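Side-chain contacts in cytochrome oxidase subunit II (Rhodothermus marinus, PDB 1W2L), which probably passes electrons, through this C-terminal heme c domain, into a caa3 oxidase that reduces oxygen to water: residues 78-81 and 82-85; 10-13 and 14-18; 56-59 and 60-64. One frame throughout, in Å; residues are numbered along the deposited sequence.

Contact 1: 78-81 and 82-85; sequences ASYA and SLSE. With HEC (heme c), chain B.
S79 and S82 meet through one carbonyl, in the 3-10 turn that follows the methionine-ligand loop of this cytochrome c domain and leads towards its C-terminal helix, 85-96. O of S79 accepts twice from S82: the hydroxyl OG donates over 2.9 Å, from almost straight beyond the carbonyl bond (C=O...OG angle 172°), and the backbone N adds a longer bond of 3.3 Å from above the carbonyl plane. The chi1 of S82, 91°, is well off a staggered value and brings OG back over the turn to this oxygen. One residue on, N of L83 donates to O of Y80 at 3.0 Å, another i to i+3 bond of the 3-10 kind. Where the chain then straightens, a water donates to the backbone oxygens of both A81 and L83 and bridges the bend. S84 follows as N-cap of helix 85-96, its side chain capping a backbone N and its own N bonded to the E87 carboxylate, as in a capping box.

The apolar part belongs to Y80 and L83. With CG anti to the carbonyl carbon in both, the two side chains run alongside each other and point the same way, CB of Y80 being 3.8 Å from CD1 of L83. L83 also reaches V88 and L91 of helix 85-96 and I61 of helix 54-62, and joins the turn to both helices.

Last comes the heme. The buried Y80 ring belongs to the heme pocket, and its OH is satisfied by O of K16. The heme methyl CBB sits over the centre of one ring face, 3.3 Å above the plane of Y80. At the ring's rim CE2 of Y80 comes closer still to an individual heme atom, 3.3 Å from the meso carbon CHC.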
loop_
_atom_site.group_PDB
_atom_site.type_symbol
_atom_site.label_atom_id
_atom_site.label_comp_id
_atom_site.label_asym_id
_atom_site.label_seq_id
_atom_site.Cartn_x
_atom_site.Cartn_y
_atom_site.Cartn_z
ATOM N N ALA A 78 -5.501 5.849 -10.026
ATOM C CA ALA A 78 -6.845 6.272 -9.716
ATOM C C ALA A 78 -7.823 5.118 -9.515
ATOM O O ALA A 78 -8.779 5.223 -8.768
ATOM C CB ALA A 78 -7.372 7.099 -10.876
ATOM N N SER A 79 -7.574 4.018 -10.212
ATOM C CA SER A 79 -8.568 2.974 -10.260
ATOM C C SER A 79 -8.846 2.311 -8.909
ATOM O O SER A 79 -9.923 1.751 -8.730
ATOM C CB SER A 79 -8.198 1.935 -11.324
ATOM O OG SER A 79 -6.980 1.310 -10.999
ATOM N N TYR A 80 -7.918 2.384 -7.987
ATOM C CA TYR A 80 -8.108 1.703 -6.717
ATOM C C TYR A 80 -9.166 2.373 -5.839
ATOM O O TYR A 80 -9.605 1.755 -4.858
ATOM C CB TYR A 80 -6.781 1.589 -5.966
ATOM C CG TYR A 80 -5.736 0.894 -6.799
ATOM C CD1 TYR A 80 -5.998 -0.176 -7.629
ATOM C CD2 TYR A 80 -4.434 1.356 -6.796
ATOM C CE1 TYR A 80 -5.025 -0.761 -8.385
ATOM C CE2 TYR A 80 -3.455 0.775 -7.530
ATOM C CZ TYR A 80 -3.723 -0.304 -8.344
ATOM O OH TYR A 80 -2.712 -0.872 -9.065
ATOM N N ALA A 81 -9.557 3.612 -6.136
ATOM C CA ALA A 81 -10.600 4.264 -5.376
ATOM C C ALA A 81 -11.899 3.478 -5.445
ATOM O O ALA A 81 -12.725 3.712 -4.549
ATOM C CB ALA A 81 -10.872 5.658 -5.901
ATOM N N SER A 82 -12.067 2.625 -6.433
ATOM C CA SER A 82 -13.198 1.756 -6.679
ATOM C C SER A 82 -13.116 0.392 -6.029
ATOM O O SER A 82 -14.094 -0.374 -6.058
ATOM C CB SER A 82 -13.342 1.636 -8.215
ATOM O OG SER A 82 -12.591 0.535 -8.680
ATOM N N LEU A 83 -12.034 0.043 -5.324
ATOM C CA LEU A 83 -11.976 -1.261 -4.678
ATOM C C LEU A 83 -13.050 -1.407 -3.603
ATOM O O LEU A 83 -13.361 -0.475 -2.855
ATOM C CB LEU A 83 -10.593 -1.487 -4.048
ATOM C CG LEU A 83 -9.431 -1.630 -5.027
ATOM C CD1 LEU A 83 -8.124 -1.503 -4.292
ATOM C CD2 LEU A 83 -9.525 -2.939 -5.801
ATOM N N SER A 84 -13.578 -2.620 -3.509
ATOM C CA SER A 84 -14.598 -2.943 -2.518
ATOM C C SER A 84 -14.012 -3.050 -1.103
ATOM O O SER A 84 -12.803 -3.168 -0.934
ATOM C CB SER A 84 -15.265 -4.276 -2.817
ATOM O OG SER A 84 -14.345 -5.319 -2.500
ATOM N N GLU A 85 -14.881 -3.009 -0.081
ATOM C CA GLU A 85 -14.420 -3.109 1.291
ATOM C C GLU A 85 -13.663 -4.425 1.531
ATOM O O GLU A 85 -12.649 -4.422 2.232
ATOM C CB GLU A 85 -15.600 -2.937 2.261
ATOM C CG GLU A 85 -15.991 -1.450 2.351
ATOM C CD GLU A 85 -14.987 -0.515 3.000
ATOM O OE1 GLU A 85 -14.387 0.385 2.369
ATOM O OE2 GLU A 85 -14.773 -0.631 4.238
HETATM FE FE HEC B . 1.082 2.073 -4.432
HETATM C CHA HEC B . 2.433 4.259 -2.182
HETATM C CHB HEC B . -0.559 0.491 -1.898
HETATM C CHC HEC B . -0.323 -0.030 -6.691
HETATM C CHD HEC B . 3.022 3.431 -6.898
HETATM N NA HEC B . 0.951 2.348 -2.432
HETATM C C1A HEC B . 1.570 3.337 -1.692
HETATM C C2A HEC B . 1.317 3.052 -0.302
HETATM C C3A HEC B . 0.444 2.038 -0.227
HETATM C C4A HEC B . 0.199 1.560 -1.579
HETATM C CMA HEC B . -0.107 1.341 1.018
HETATM C CAA HEC B . 2.037 3.778 0.841
HETATM C CBA HEC B . 3.393 3.088 0.972
HETATM C CGA HEC B . 4.378 3.641 2.058
HETATM O O1A HEC B . 5.498 3.207 1.939
HETATM O O2A HEC B . 3.946 4.499 2.873
HETATM N NB HEC B . -0.193 0.515 -4.310
HETATM C C1B HEC B . -0.699 0.023 -3.195
HETATM C C2B HEC B . -1.559 -1.147 -3.486
HETATM C C3B HEC B . -1.541 -1.240 -4.855
HETATM C C4B HEC B . -0.667 -0.240 -5.377
HETATM C CMB HEC B . -2.224 -2.002 -2.488
HETATM C CAB HEC B . -2.275 -2.225 -5.734
HETATM C CBB HEC B . -3.793 -2.167 -5.438
HETATM N NC HEC B . 1.253 1.781 -6.393
HETATM C C1C HEC B . 0.574 0.821 -7.141
HETATM C C2C HEC B . 1.055 0.935 -8.541
HETATM C C3C HEC B . 1.971 1.897 -8.585
HETATM C C4C HEC B . 2.103 2.453 -7.268
HETATM C CMC HEC B . 0.538 0.018 -9.650
HETATM C CAC HEC B . 2.901 2.279 -9.744
HETATM C CBC HEC B . 2.264 2.743 -11.033
HETATM N ND HEC B . 2.420 3.581 -4.516
HETATM C C1D HEC B . 3.135 3.953 -5.616
HETATM C C2D HEC B . 4.073 4.998 -5.277
HETATM C C3D HEC B . 3.869 5.220 -3.979
HETATM C C4D HEC B . 2.855 4.366 -3.481
HETATM C CMD HEC B . 5.024 5.609 -6.217
HETATM C CAD HEC B . 4.639 6.269 -3.085
HETATM C CBD HEC B . 4.064 7.675 -3.238
HETATM C CGD HEC B . 2.798 7.823 -2.465
HETATM O O1D HEC B . 1.692 7.969 -3.062
HETATM O O2D HEC B . 2.855 7.753 -1.200
HETATM O O HOH W 1 -14.454 2.077 -3.256
#

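Contact 2: 10-13 and 14-18. With HEC (heme c), chain B.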
loop_
_atom_site.group_PDB
_atom_site.type_symbol
_atom_site.label_atom_id
_atom_site.label_comp_id
_atom_site.label_asym_id
_atom_site.label_seq_id
_atom_site.Cartn_x
_atom_site.Cartn_y
_atom_site.Cartn_z
ATOM N N ALA A 10 -3.166 -11.707 -1.383
ATOM C CA ALA A 10 -2.028 -12.116 -2.230
ATOM C C ALA A 10 -2.427 -12.181 -3.698
ATOM O O ALA A 10 -1.690 -11.796 -4.627
ATOM C CB ALA A 10 -1.528 -13.466 -1.742
ATOM N N ARG A 11 -3.660 -12.678 -3.942
ATOM C CA ARG A 11 -4.151 -12.715 -5.311
ATOM C C ARG A 11 -4.347 -11.310 -5.882
ATOM O O ARG A 11 -4.017 -11.060 -7.027
ATOM C CB ARG A 11 -5.467 -13.482 -5.406
ATOM C CG ARG A 11 -5.374 -14.956 -5.181
ATOM C CD ARG A 11 -6.813 -15.509 -5.436
ATOM N NE ARG A 11 -6.666 -16.933 -5.557
ATOM C CZ ARG A 11 -6.909 -17.757 -6.530
ATOM N NH1 ARG A 11 -7.391 -17.311 -7.685
ATOM N NH2 ARG A 11 -6.651 -19.048 -6.302
ATOM N N LEU A 12 -4.899 -10.395 -5.100
ATOM C CA LEU A 12 -5.141 -9.022 -5.540
ATOM C C LEU A 12 -3.818 -8.282 -5.737
ATOM O O LEU A 12 -3.759 -7.443 -6.633
ATOM C CB LEU A 12 -6.001 -8.293 -4.536
ATOM C CG LEU A 12 -7.458 -8.783 -4.406
ATOM C CD1 LEU A 12 -8.082 -8.179 -3.169
ATOM C CD2 LEU A 12 -8.250 -8.450 -5.657
ATOM N N TYR A 13 -2.815 -8.578 -4.930
ATOM C CA TYR A 13 -1.504 -7.948 -5.096
ATOM C C TYR A 13 -0.999 -8.147 -6.522
ATOM O O TYR A 13 -0.343 -7.284 -7.108
ATOM C CB TYR A 13 -0.563 -8.537 -4.047
ATOM C CG TYR A 13 0.898 -8.240 -4.275
ATOM C CD1 TYR A 13 1.404 -6.994 -3.986
ATOM C CD2 TYR A 13 1.749 -9.222 -4.769
ATOM C CE1 TYR A 13 2.740 -6.706 -4.188
ATOM C CE2 TYR A 13 3.097 -8.975 -4.957
ATOM C CZ TYR A 13 3.597 -7.698 -4.668
ATOM O OH TYR A 13 4.929 -7.443 -4.862
ATOM N N ARG A 14 -1.296 -9.350 -7.056
ATOM C CA ARG A 14 -0.942 -9.665 -8.425
ATOM C C ARG A 14 -1.958 -9.066 -9.389
ATOM O O ARG A 14 -1.657 -8.244 -10.281
ATOM C CB ARG A 14 -0.767 -11.191 -8.575
ATOM C CG ARG A 14 0.495 -11.675 -7.857
ATOM C CD ARG A 14 0.977 -13.099 -8.108
ATOM N NE ARG A 14 0.132 -14.025 -7.407
ATOM C CZ ARG A 14 -0.129 -14.767 -6.388
ATOM N NH1 ARG A 14 0.709 -14.787 -5.357
ATOM N NH2 ARG A 14 -1.232 -15.521 -6.328
ATOM N N GLU A 15 -3.234 -9.435 -9.255
ATOM C CA GLU A 15 -4.256 -9.096 -10.244
ATOM C C GLU A 15 -4.478 -7.608 -10.411
ATOM O O GLU A 15 -4.809 -7.164 -11.545
ATOM C CB GLU A 15 -5.572 -9.795 -9.862
ATOM C CG GLU A 15 -5.519 -11.289 -9.882
ATOM C CD GLU A 15 -6.850 -11.895 -9.489
ATOM O OE1 GLU A 15 -7.506 -11.246 -8.612
ATOM O OE2 GLU A 15 -7.168 -12.976 -10.030
ATOM N N LYS A 16 -4.360 -6.848 -9.346
ATOM C CA LYS A 16 -4.593 -5.418 -9.364
ATOM C C LYS A 16 -3.313 -4.603 -9.662
ATOM O O LYS A 16 -3.347 -3.399 -9.585
ATOM C CB LYS A 16 -5.246 -4.939 -8.061
ATOM C CG LYS A 16 -6.568 -5.619 -7.776
ATOM C CD LYS A 16 -7.600 -5.107 -8.770
ATOM C CE LYS A 16 -8.997 -5.585 -8.437
ATOM N NZ LYS A 16 -9.955 -5.195 -9.506
ATOM N N ALA A 17 -2.241 -5.283 -10.000
ATOM C CA ALA A 17 -1.005 -4.685 -10.525
ATOM C C ALA A 17 -0.096 -4.092 -9.458
ATOM O O ALA A 17 0.891 -3.485 -9.822
ATOM C CB ALA A 17 -1.322 -3.665 -11.621
ATOM N N CYS A 18 -0.399 -4.273 -8.177
ATOM C CA CYS A 18 0.449 -3.684 -7.133
ATOM C C CYS A 18 1.899 -4.133 -7.280
ATOM O O CYS A 18 2.803 -3.360 -7.051
ATOM C CB CYS A 18 -0.061 -4.079 -5.747
ATOM S SG CYS A 18 -1.834 -4.025 -5.472
HETATM FE FE HEC B . 1.082 2.073 -4.432
HETATM C CHA HEC B . 2.433 4.259 -2.182
HETATM C CHB HEC B . -0.559 0.491 -1.898
HETATM C CHC HEC B . -0.323 -0.030 -6.691
HETATM C CHD HEC B . 3.022 3.431 -6.898
HETATM N NA HEC B . 0.951 2.348 -2.432
HETATM C C1A HEC B . 1.570 3.337 -1.692
HETATM C C2A HEC B . 1.317 3.052 -0.302
HETATM C C3A HEC B . 0.444 2.038 -0.227
HETATM C C4A HEC B . 0.199 1.560 -1.579
HETATM C CMA HEC B . -0.107 1.341 1.018
HETATM C CAA HEC B . 2.037 3.778 0.841
HETATM C CBA HEC B . 3.393 3.088 0.972
HETATM C CGA HEC B . 4.378 3.641 2.058
HETATM O O1A HEC B . 5.498 3.207 1.939
HETATM O O2A HEC B . 3.946 4.499 2.873
HETATM N NB HEC B . -0.193 0.515 -4.310
HETATM C C1B HEC B . -0.699 0.023 -3.195
HETATM C C2B HEC B . -1.559 -1.147 -3.486
HETATM C C3B HEC B . -1.541 -1.240 -4.855
HETATM C C4B HEC B . -0.667 -0.240 -5.377
HETATM C CMB HEC B . -2.224 -2.002 -2.488
HETATM C CAB HEC B . -2.275 -2.225 -5.734
HETATM C CBB HEC B . -3.793 -2.167 -5.438
HETATM N NC HEC B . 1.253 1.781 -6.393
HETATM C C1C HEC B . 0.574 0.821 -7.141
HETATM C C2C HEC B . 1.055 0.935 -8.541
HETATM C C3C HEC B . 1.971 1.897 -8.585
HETATM C C4C HEC B . 2.103 2.453 -7.268
HETATM C CMC HEC B . 0.538 0.018 -9.650
HETATM C CAC HEC B . 2.901 2.279 -9.744
HETATM C CBC HEC B . 2.264 2.743 -11.033
HETATM N ND HEC B . 2.420 3.581 -4.516
HETATM C C1D HEC B . 3.135 3.953 -5.616
HETATM C C2D HEC B . 4.073 4.998 -5.277
HETATM C C3D HEC B . 3.869 5.220 -3.979
HETATM C C4D HEC B . 2.855 4.366 -3.481
HETATM C CMD HEC B . 5.024 5.609 -6.217
HETATM C CAD HEC B . 4.639 6.269 -3.085
HETATM C CBD HEC B . 4.064 7.675 -3.238
HETATM C CGD HEC B . 2.798 7.823 -2.465
HETATM O O1D HEC B . 1.692 7.969 -3.062
HETATM O O2D HEC B . 2.855 7.753 -1.200
#
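Y13 and C18 touch where helix 5-15 gives way to the heme-binding loop, with CD1 of the tyrosine ring 3.7 Å from CB of the cysteine. The ring gets there because its CG stands anti to the backbone N (chi1 167°), unlike L12 and R14 beside it, whose CG atoms are anti to the carbonyl carbon. Its OH goes on to O of H22, and F94 of helix 85-96 meets the ring. Without the ring, as with an alanine here, the H22 carbonyl would probably lose its phenol partner and a gap would open beside C18 and F94.

C18 itself turns SG next to its backbone N (chi1 -43°) and onto the heme, where SG is covalently bound to CAB at 1.9 Å. It is the first cysteine of the CXXCH motif, completed by C21 and the iron ligand H22, the signature of c-type cytochromes.

L12 and K16 run side by side: CD2 of L12 lies 3.9 Å from CG of K16, whose chain bends at chi2 so that CE also stays near CD2. In the backbone, N of K16 donates to O of L12 at 2.8 Å in the last helical turn. R14 folds at chi3 (-75°), which lays its guanidinium over the backbone, O of A10 standing 3.8 Å above the centre of the R14 plane. E15 is extended beyond CG, and its OE2 stays 4.9 Å from NH1 of R11, opposite charges near each other but not in contact.

Contact 3: 56-59 and 60-64; sequences YLRE and SILQP. With HEC (heme c), chain B.
O of Y56 is gripped twice by S60: the backbone N donates at 2.9 Å as the regular helical bond, and the hydroxyl OG at 2.8 Å. The two donors reach the carbonyl from opposite faces of its plane. S60 can do this because OG sits beside its own backbone N (chi1 -68°), turned back along the helix. The same OG lies over one face of the Y56 ring, offset toward the rim, with CZ of Y56 3.3 Å from it. A water donates both to OG of S60 and to OE1 of E59, tying the two side chains together.

Y56 holds its CG anti to the backbone N (chi1 168°) and carries its phenol out to the heme. OH donates to the propionate oxygen O2A over 2.6 Å, and O2A lies at the edge of the ring, in its plane. That short bond would probably stabilise the ionised form of the propionate.

On another side of the helix, R58 stretches out from CG to NE and lets L62 come over its guanidinium: CD1 of L62 is centred on one face, 3.7 Å from CZ of R58. The guanidinium NH2 goes to E85 in a salt bridge. E59 and Q63 also touch, OE1 of Q63 3.6 Å from CG of E59, with the carboxylate and amide planes 70° apart; N of Q63 still donates to O of E59 as the helix ends.

Towards the heme, L57 and I61 put methyls against its methyls, and CB of S60 lies 3.7 Å from pyrrole carbon C3A. Helix 54-62 thus forms one wall of the heme pocket of a cytochrome c fold, with a tyrosine holding one propionate.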
loop_
_atom_site.group_PDB
_atom_site.type_symbol
_atom_site.label_atom_id
_atom_site.label_comp_id
_atom_site.label_asym_id
_atom_site.label_seq_id
_atom_site.Cartn_x
_atom_site.Cartn_y
_atom_site.Cartn_z
ATOM N N TYR A 56 -3.947 4.491 7.566
ATOM C CA TYR A 56 -3.030 5.011 6.566
ATOM C C TYR A 56 -2.984 4.139 5.327
ATOM O O TYR A 56 -2.931 4.646 4.206
ATOM C CB TYR A 56 -1.620 5.174 7.175
ATOM C CG TYR A 56 -0.586 5.434 6.103
ATOM C CD1 TYR A 56 -0.524 6.691 5.521
ATOM C CD2 TYR A 56 0.251 4.472 5.627
ATOM C CE1 TYR A 56 0.385 6.969 4.521
ATOM C CE2 TYR A 56 1.168 4.739 4.624
ATOM C CZ TYR A 56 1.233 5.994 4.066
ATOM O OH TYR A 56 2.116 6.293 3.071
ATOM N N LEU A 57 -2.963 2.834 5.504
ATOM C CA LEU A 57 -2.951 1.937 4.358
ATOM C C LEU A 57 -4.229 2.108 3.546
ATOM O O LEU A 57 -4.204 2.160 2.324
ATOM C CB LEU A 57 -2.736 0.499 4.806
ATOM C CG LEU A 57 -1.411 0.208 5.505
ATOM C CD1 LEU A 57 -1.348 -1.259 5.939
ATOM C CD2 LEU A 57 -0.244 0.555 4.611
ATOM N N ARG A 58 -5.366 2.195 4.224
ATOM C CA ARG A 58 -6.663 2.359 3.578
ATOM C C ARG A 58 -6.670 3.658 2.786
ATOM O O ARG A 58 -7.113 3.675 1.615
ATOM C CB ARG A 58 -7.830 2.246 4.602
ATOM C CG ARG A 58 -9.234 2.423 4.110
ATOM C CD ARG A 58 -10.181 2.441 5.355
ATOM N NE ARG A 58 -11.486 2.724 4.734
ATOM C CZ ARG A 58 -12.289 1.896 4.148
ATOM N NH1 ARG A 58 -11.909 0.607 4.105
ATOM N NH2 ARG A 58 -13.457 2.323 3.624
ATOM N N GLU A 59 -6.236 4.732 3.390
ATOM C CA GLU A 59 -6.211 6.065 2.785
ATOM C C GLU A 59 -5.282 6.054 1.558
ATOM O O GLU A 59 -5.536 6.646 0.521
ATOM C CB GLU A 59 -5.754 7.168 3.704
ATOM C CG GLU A 59 -5.561 8.572 3.179
ATOM C CD GLU A 59 -4.666 9.592 3.833
ATOM O OE1 GLU A 59 -3.502 9.345 4.279
ATOM O OE2 GLU A 59 -5.110 10.773 3.923
ATOM N N SER A 60 -4.148 5.376 1.672
ATOM C CA SER A 60 -3.183 5.298 0.606
ATOM C C SER A 60 -3.765 4.597 -0.634
ATOM O O SER A 60 -3.442 5.010 -1.770
ATOM C CB SER A 60 -1.929 4.554 1.069
ATOM O OG SER A 60 -1.214 5.274 2.032
ATOM N N ILE A 61 -4.596 3.616 -0.423
ATOM C CA ILE A 61 -5.183 2.833 -1.507
ATOM C C ILE A 61 -6.407 3.526 -2.081
ATOM O O ILE A 61 -6.562 3.627 -3.309
ATOM C CB ILE A 61 -5.521 1.406 -0.982
ATOM C CG1 ILE A 61 -4.250 0.660 -0.587
ATOM C CG2 ILE A 61 -6.316 0.634 -2.021
ATOM C CD1 ILE A 61 -4.494 -0.603 0.211
ATOM N N LEU A 62 -7.304 4.001 -1.235
ATOM C CA LEU A 62 -8.581 4.584 -1.604
ATOM C C LEU A 62 -8.580 6.051 -1.886
ATOM O O LEU A 62 -9.476 6.525 -2.608
ATOM C CB LEU A 62 -9.665 4.361 -0.546
ATOM C CG LEU A 62 -10.075 2.905 -0.362
ATOM C CD1 LEU A 62 -11.021 2.785 0.807
ATOM C CD2 LEU A 62 -10.755 2.383 -1.630
ATOM N N GLN A 63 -7.572 6.740 -1.404
ATOM C CA GLN A 63 -7.377 8.153 -1.683
ATOM C C GLN A 63 -5.965 8.334 -2.210
ATOM O O GLN A 63 -5.226 9.116 -1.644
ATOM C CB GLN A 63 -7.676 9.032 -0.452
ATOM C CG GLN A 63 -9.052 8.871 0.182
ATOM C CD GLN A 63 -9.045 9.617 1.532
ATOM O OE1 GLN A 63 -9.132 9.005 2.589
ATOM N NE2 GLN A 63 -8.908 10.922 1.438
ATOM N N PRO A 64 -5.648 7.693 -3.358
ATOM C CA PRO A 64 -4.307 7.778 -3.925
ATOM C C PRO A 64 -3.990 9.238 -4.232
ATOM O O PRO A 64 -4.862 9.983 -4.678
ATOM C CB PRO A 64 -4.511 6.939 -5.182
ATOM C CG PRO A 64 -5.913 7.217 -5.614
ATOM C CD PRO A 64 -6.575 6.977 -4.260
HETATM FE FE HEC B . 1.082 2.073 -4.432
HETATM C CHA HEC B . 2.433 4.259 -2.182
HETATM C CHB HEC B . -0.559 0.491 -1.898
HETATM C CHC HEC B . -0.323 -0.030 -6.691
HETATM C CHD HEC B . 3.022 3.431 -6.898
HETATM N NA HEC B . 0.951 2.348 -2.432
HETATM C C1A HEC B . 1.570 3.337 -1.692
HETATM C C2A HEC B . 1.317 3.052 -0.302
HETATM C C3A HEC B . 0.444 2.038 -0.227
HETATM C C4A HEC B . 0.199 1.560 -1.579
HETATM C CMA HEC B . -0.107 1.341 1.018
HETATM C CAA HEC B . 2.037 3.778 0.841
HETATM C CBA HEC B . 3.393 3.088 0.972
HETATM C CGA HEC B . 4.378 3.641 2.058
HETATM O O1A HEC B . 5.498 3.207 1.939
HETATM O O2A HEC B . 3.946 4.499 2.873
HETATM N NB HEC B . -0.193 0.515 -4.310
HETATM C C1B HEC B . -0.699 0.023 -3.195
HETATM C C2B HEC B . -1.559 -1.147 -3.486
HETATM C C3B HEC B . -1.541 -1.240 -4.855
HETATM C C4B HEC B . -0.667 -0.240 -5.377
HETATM C CMB HEC B . -2.224 -2.002 -2.488
HETATM C CAB HEC B . -2.275 -2.225 -5.734
HETATM C CBB HEC B . -3.793 -2.167 -5.438
HETATM N NC HEC B . 1.253 1.781 -6.393
HETATM C C1C HEC B . 0.574 0.821 -7.141
HETATM C C2C HEC B . 1.055 0.935 -8.541
HETATM C C3C HEC B . 1.971 1.897 -8.585
HETATM C C4C HEC B . 2.103 2.453 -7.268
HETATM C CMC HEC B . 0.538 0.018 -9.650
HETATM C CAC HEC B . 2.901 2.279 -9.744
HETATM C CBC HEC B . 2.264 2.743 -11.033
HETATM N ND HEC B . 2.420 3.581 -4.516
HETATM C C1D HEC B . 3.135 3.953 -5.616
HETATM C C2D HEC B . 4.073 4.998 -5.277
HETATM C C3D HEC B . 3.869 5.220 -3.979
HETATM C C4D HEC B . 2.855 4.366 -3.481
HETATM C CMD HEC B . 5.024 5.609 -6.217
HETATM C CAD HEC B . 4.639 6.269 -3.085
HETATM C CBD HEC B . 4.064 7.675 -3.238
HETATM C CGD HEC B . 2.798 7.823 -2.465
HETATM O O1D HEC B . 1.692 7.969 -3.062
HETATM O O2D HEC B . 2.855 7.753 -1.200
HETATM O O HOH W 2 -1.950 8.120 2.298
#

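In the fold
All three contacts touch the one heme c: contact 2 through its covalent thioether, contact 3 through a propionate, contact 1 through the tyrosine ring beside the vinyl-derived arm that carries that thioether. Contact 1 lies between the other two and touches both. Towards contact 2 its Y80 OH lies 2.7 Å from O of K16, and L83 CD2 packs 3.8 Å from CE of K16. Towards contact 3, E85 OE1 pairs with R58 NH2 at 2.5 Å, while L83 CD1 comes 3.6 Å from CG2 of I61. Contacts 2 and 3 do not touch; their nearest atoms stay about 7 Å apart. The side chains of Y80 and P64 each lie about 4 Å from that of the iron ligand M76.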